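Local coordinates for protein beta-N-acetylhexosaminidase (Beutenbergia cavernae, PDB 5BU9) that probably hydrolyses terminal non-reducing N-acetyl-D-hexosamine residues of N-acetyl-beta-D-hexosaminides, as a member of glycoside hydrolase family 3, at residues 76-88 / 92-104. Numbering follows the deposited sequence.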
loop_
_atom_site.group_PDB
_atom_site.type_symbol
_atom_site.label_atom_id
_atom_site.label_comp_id
_atom_site.label_asym_id
_atom_site.label_seq_id
_atom_site.Cartn_x
_atom_site.Cartn_y
_atom_site.Cartn_z
ATOM N N VAL A 76 6.865 -4.847 7.332
ATOM C CA VAL A 76 7.858 -5.019 6.282
ATOM C C VAL A 76 7.109 -5.458 5.031
ATOM O O VAL A 76 6.609 -6.585 4.949
ATOM C CB VAL A 76 8.936 -6.054 6.664
ATOM C CG1 VAL A 76 10.009 -6.048 5.629
ATOM C CG2 VAL A 76 9.499 -5.785 8.043
ATOM N N ALA A 77 7.013 -4.553 4.077
ATOM C CA ALA A 77 6.180 -4.755 2.912
ATOM C C ALA A 77 7.019 -4.880 1.684
ATOM O O ALA A 77 8.146 -4.375 1.653
ATOM C CB ALA A 77 5.210 -3.565 2.744
ATOM N N THR A 78 6.470 -5.515 0.652
ATOM C CA THR A 78 7.038 -5.368 -0.689
ATOM C C THR A 78 5.891 -5.493 -1.698
ATOM O O THR A 78 4.741 -5.721 -1.318
ATOM C CB THR A 78 8.178 -6.395 -0.989
ATOM O OG1 THR A 78 8.773 -6.080 -2.246
ATOM C CG2 THR A 78 7.644 -7.800 -1.072
ATOM N N ASP A 79 6.207 -5.299 -2.969
ATOM C CA ASP A 79 5.256 -5.491 -4.070
ATOM C C ASP A 79 5.365 -6.878 -4.668
ATOM O O ASP A 79 6.142 -7.059 -5.631
ATOM C CB ASP A 79 5.505 -4.485 -5.211
ATOM C CG ASP A 79 4.811 -3.140 -4.998
ATOM O OD1 ASP A 79 4.050 -2.966 -4.010
ATOM O OD2 ASP A 79 5.034 -2.250 -5.847
ATOM N N GLN A 80 4.595 -7.848 -4.152
ATOM C CA GLN A 80 4.691 -9.214 -4.683
ATOM C C GLN A 80 3.334 -9.608 -5.281
ATOM O O GLN A 80 2.635 -10.438 -4.738
ATOM C CB GLN A 80 5.144 -10.205 -3.595
ATOM C CG GLN A 80 5.692 -11.563 -4.131
ATOM C CD GLN A 80 7.170 -11.517 -4.558
ATOM O OE1 GLN A 80 7.668 -10.475 -4.953
ATOM N NE2 GLN A 80 7.874 -12.649 -4.453
ATOM N N GLU A 81 2.960 -8.987 -6.395
ATOM C CA GLU A 81 1.686 -9.298 -7.066
ATOM C C GLU A 81 1.817 -10.536 -7.920
ATOM O O GLU A 81 0.889 -11.340 -8.001
ATOM C CB GLU A 81 1.211 -8.140 -7.969
ATOM C CG GLU A 81 0.943 -6.804 -7.256
ATOM C CD GLU A 81 0.751 -5.653 -8.238
ATOM O OE1 GLU A 81 0.317 -5.872 -9.390
ATOM O OE2 GLU A 81 1.075 -4.516 -7.872
ATOM N N GLY A 82 2.980 -10.668 -8.566
ATOM C CA GLY A 82 3.170 -11.629 -9.641
ATOM C C GLY A 82 3.336 -10.981 -11.014
ATOM O O GLY A 82 2.967 -9.809 -11.213
ATOM N N GLY A 83 3.923 -11.732 -11.950
ATOM C CA GLY A 83 4.042 -11.286 -13.326
ATOM C C GLY A 83 4.963 -10.081 -13.487
ATOM O O GLY A 83 6.147 -10.138 -13.158
ATOM N N ASN A 84 4.424 -8.987 -14.002
ATOM C CA ASN A 84 5.208 -7.768 -14.210
ATOM C C ASN A 84 5.515 -7.037 -12.900
ATOM O O ASN A 84 6.294 -6.093 -12.900
ATOM C CB ASN A 84 4.470 -6.836 -15.182
ATOM C CG ASN A 84 4.482 -7.378 -16.611
ATOM O OD1 ASN A 84 5.525 -7.729 -17.136
ATOM N ND2 ASN A 84 3.318 -7.472 -17.222
ATOM N N VAL A 85 4.910 -7.455 -11.791
ATOM C CA VAL A 85 5.200 -6.814 -10.498
ATOM C C VAL A 85 5.546 -7.877 -9.449
ATOM O O VAL A 85 4.685 -8.383 -8.711
ATOM C CB VAL A 85 4.021 -5.920 -10.006
ATOM C CG1 VAL A 85 4.374 -5.254 -8.656
ATOM C CG2 VAL A 85 3.667 -4.821 -11.045
ATOM N N GLN A 86 6.816 -8.236 -9.403
ATOM C CA GLN A 86 7.284 -9.198 -8.417
ATOM C C GLN A 86 8.655 -8.718 -7.970
ATOM O O GLN A 86 9.646 -8.932 -8.669
ATOM C CB GLN A 86 7.340 -10.632 -8.992
ATOM C CG GLN A 86 7.689 -11.697 -7.912
ATOM C CD GLN A 86 7.820 -13.103 -8.451
ATOM O OE1 GLN A 86 7.190 -13.460 -9.448
ATOM N NE2 GLN A 86 8.642 -13.925 -7.783
ATOM N N VAL A 87 8.717 -8.017 -6.841
ATOM C CA VAL A 87 9.975 -7.416 -6.447
ATOM C C VAL A 87 10.968 -8.520 -6.063
ATOM O O VAL A 87 12.154 -8.419 -6.341
ATOM C CB VAL A 87 9.798 -6.431 -5.289
ATOM C CG1 VAL A 87 11.182 -6.069 -4.715
ATOM C CG2 VAL A 87 9.010 -5.166 -5.741
ATOM N N LEU A 88 10.481 -9.572 -5.416
ATOM C CA LEU A 88 11.384 -10.570 -4.845
ATOM C C LEU A 88 11.381 -11.834 -5.693
ATOM O O LEU A 88 10.373 -12.555 -5.800
ATOM C CB LEU A 88 10.997 -10.870 -3.391
ATOM C CG LEU A 88 11.129 -9.649 -2.460
ATOM C CD1 LEU A 88 10.648 -9.967 -1.047
ATOM C CD2 LEU A 88 12.569 -9.102 -2.442
ATOM N N GLY A 92 14.646 -19.694 -3.943
ATOM C CA GLY A 92 13.629 -19.841 -2.909
ATOM C C GLY A 92 12.312 -19.132 -3.197
ATOM O O GLY A 92 11.352 -19.270 -2.444
ATOM N N PHE A 93 12.266 -18.356 -4.281
ATOM C CA PHE A 93 11.036 -17.669 -4.690
ATOM C C PHE A 93 10.441 -18.300 -5.939
ATOM O O PHE A 93 11.164 -18.554 -6.920
ATOM C CB PHE A 93 11.297 -16.182 -4.962
ATOM C CG PHE A 93 11.491 -15.349 -3.717
ATOM C CD1 PHE A 93 10.433 -15.116 -2.848
ATOM C CD2 PHE A 93 12.722 -14.764 -3.440
ATOM C CE1 PHE A 93 10.607 -14.342 -1.690
ATOM C CE2 PHE A 93 12.907 -13.977 -2.298
ATOM C CZ PHE A 93 11.842 -13.773 -1.419
ATOM N N SER A 94 9.134 -18.552 -5.912
ATOM C CA SER A 94 8.391 -18.953 -7.113
ATOM C C SER A 94 8.457 -17.881 -8.205
ATOM O O SER A 94 8.691 -16.711 -7.910
ATOM C CB SER A 94 6.934 -19.226 -6.764
ATOM O OG SER A 94 6.885 -20.218 -5.761
ATOM N N ASP A 95 8.282 -18.275 -9.465
ATOM C CA ASP A 95 8.007 -17.300 -10.519
ATOM C C ASP A 95 6.490 -17.204 -10.583
ATOM O O ASP A 95 5.830 -18.066 -11.157
ATOM C CB ASP A 95 8.614 -17.697 -11.880
ATOM C CG ASP A 95 10.157 -17.618 -11.901
ATOM O OD1 ASP A 95 10.721 -16.586 -11.459
ATOM O OD2 ASP A 95 10.813 -18.588 -12.364
ATOM N N ILE A 96 5.961 -16.148 -9.973
ATOM C CA ILE A 96 4.536 -15.945 -9.819
ATOM C C ILE A 96 3.943 -15.401 -11.118
ATOM O O ILE A 96 4.446 -14.439 -11.649
ATOM C CB ILE A 96 4.270 -14.995 -8.662
ATOM C CG1 ILE A 96 5.003 -15.478 -7.403
ATOM C CG2 ILE A 96 2.795 -14.907 -8.403
ATOM C CD1 ILE A 96 4.918 -14.481 -6.216
ATOM N N PRO A 97 2.867 -16.029 -11.629
ATOM C CA PRO A 97 2.217 -15.561 -12.865
ATOM C C PRO A 97 1.553 -14.186 -12.702
ATOM O O PRO A 97 1.416 -13.718 -11.575
ATOM C CB PRO A 97 1.170 -16.658 -13.155
ATOM C CG PRO A 97 1.093 -17.501 -11.927
ATOM C CD PRO A 97 2.360 -17.340 -11.190
ATOM N N THR A 98 1.187 -13.541 -13.814
ATOM C CA THR A 98 0.452 -12.275 -13.788
ATOM C C THR A 98 -0.853 -12.533 -13.047
ATOM O O THR A 98 -1.324 -13.673 -13.032
ATOM C CB THR A 98 0.137 -11.744 -15.215
ATOM O OG1 THR A 98 -0.704 -12.685 -15.900
ATOM C CG2 THR A 98 1.406 -11.552 -16.027
ATOM N N ALA A 99 -1.418 -11.495 -12.424
ATOM C CA ALA A 99 -2.727 -11.609 -11.795
ATOM C C ALA A 99 -3.756 -12.051 -12.828
ATOM O O ALA A 99 -4.737 -12.719 -12.491
ATOM C CB ALA A 99 -3.152 -10.276 -11.144
ATOM N N LEU A 100 -3.540 -11.688 -14.094
ATOM C CA LEU A 100 -4.524 -12.044 -15.122
ATOM C C LEU A 100 -4.545 -13.560 -15.268
ATOM O O LEU A 100 -5.624 -14.174 -15.265
ATOM C CB LEU A 100 -4.221 -11.366 -16.463
ATOM C CG LEU A 100 -5.175 -11.746 -17.598
ATOM C CD1 LEU A 100 -6.632 -11.482 -17.222
ATOM C CD2 LEU A 100 -4.812 -11.021 -18.884
ATOM N N ASP A 101 -3.354 -14.159 -15.374
ATOM C CA ASP A 101 -3.218 -15.628 -15.361
ATOM C C ASP A 101 -3.796 -16.218 -14.071
ATOM O O ASP A 101 -4.522 -17.203 -14.115
ATOM C CB ASP A 101 -1.757 -16.046 -15.507
ATOM C CG ASP A 101 -1.246 -15.911 -16.927
ATOM O OD1 ASP A 101 -2.051 -15.690 -17.850
ATOM O OD2 ASP A 101 -0.028 -16.031 -17.121
ATOM N N GLN A 102 -3.503 -15.591 -12.928
ATOM C CA GLN A 102 -4.061 -16.053 -11.656
ATOM C C GLN A 102 -5.597 -16.054 -11.713
ATOM O O GLN A 102 -6.249 -16.932 -11.149
ATOM C CB GLN A 102 -3.565 -15.185 -10.496
ATOM C CG GLN A 102 -2.074 -15.321 -10.166
ATOM C CD GLN A 102 -1.617 -14.304 -9.126
ATOM O OE1 GLN A 102 -2.291 -14.072 -8.114
ATOM N NE2 GLN A 102 -0.484 -13.671 -9.384
ATOM N N GLY A 103 -6.173 -15.077 -12.410
ATOM C CA GLY A 103 -7.618 -15.016 -12.582
ATOM C C GLY A 103 -8.256 -16.186 -13.336
ATOM O O GLY A 103 -9.460 -16.388 -13.265
ATOM N N ALA A 104 -7.455 -16.953 -14.070
ATOM C CA ALA A 104 -7.975 -18.096 -14.813
ATOM C C ALA A 104 -7.962 -19.394 -13.982
ATOM O O ALA A 104 -8.479 -20.421 -14.418
ATOM C CB ALA A 104 -7.184 -18.282 -16.099
HETATM O O HOH W 1 -1.956 -11.145 -7.545
HETATM O O HOH W 2 0.245 -9.224 -11.695
#
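The side-chain amide of Q86 bonds the 94-96 backbone through both its polar atoms: NE2 donates to S94 O (2.8 Å) nearly in line with that C=O, and OE1 accepts from I96 N (3.0 Å). The Q86 side chain is extended, CG anti to the backbone N (chi1 -174°), which carries its amide to the 94-96 backbone. Its NE2 also donates to L88 O, which takes a second bond from Q80 NE2, while Q80 OE1 accepts from L88 N on a lone pair; the two amides are thereby fixed in rotation. Replacing Q86 with an alanine would remove this clamp and is likely to leave S94 O and I96 N without these partners, and L88 O with one donor fewer. I96 lays CD1 on Q80 CG (3.7 Å) and CG2 on the CA of G82, where a side chain would collide. Beyond it, G83 N donates to I96 O (2.8 Å), and Q102 NE2 bridges E81 O (3.0 Å) and P97 O. At the other end, L88 CB sits over one face of the F93 ring, 3.8 Å from its centroid. T98 OG1 accepts from D101 N, capping helix 99-102. Helix 107-123 backs I96 and Q102 through W117, whereas E81 turns to salt bridges with K184 and R154. The bulged hairpin 75-82/85-86, closed by the type II' turn G82-V85, is held by these bonds to the loop before helix 99-102, in a domain of the TIM-barrel clan.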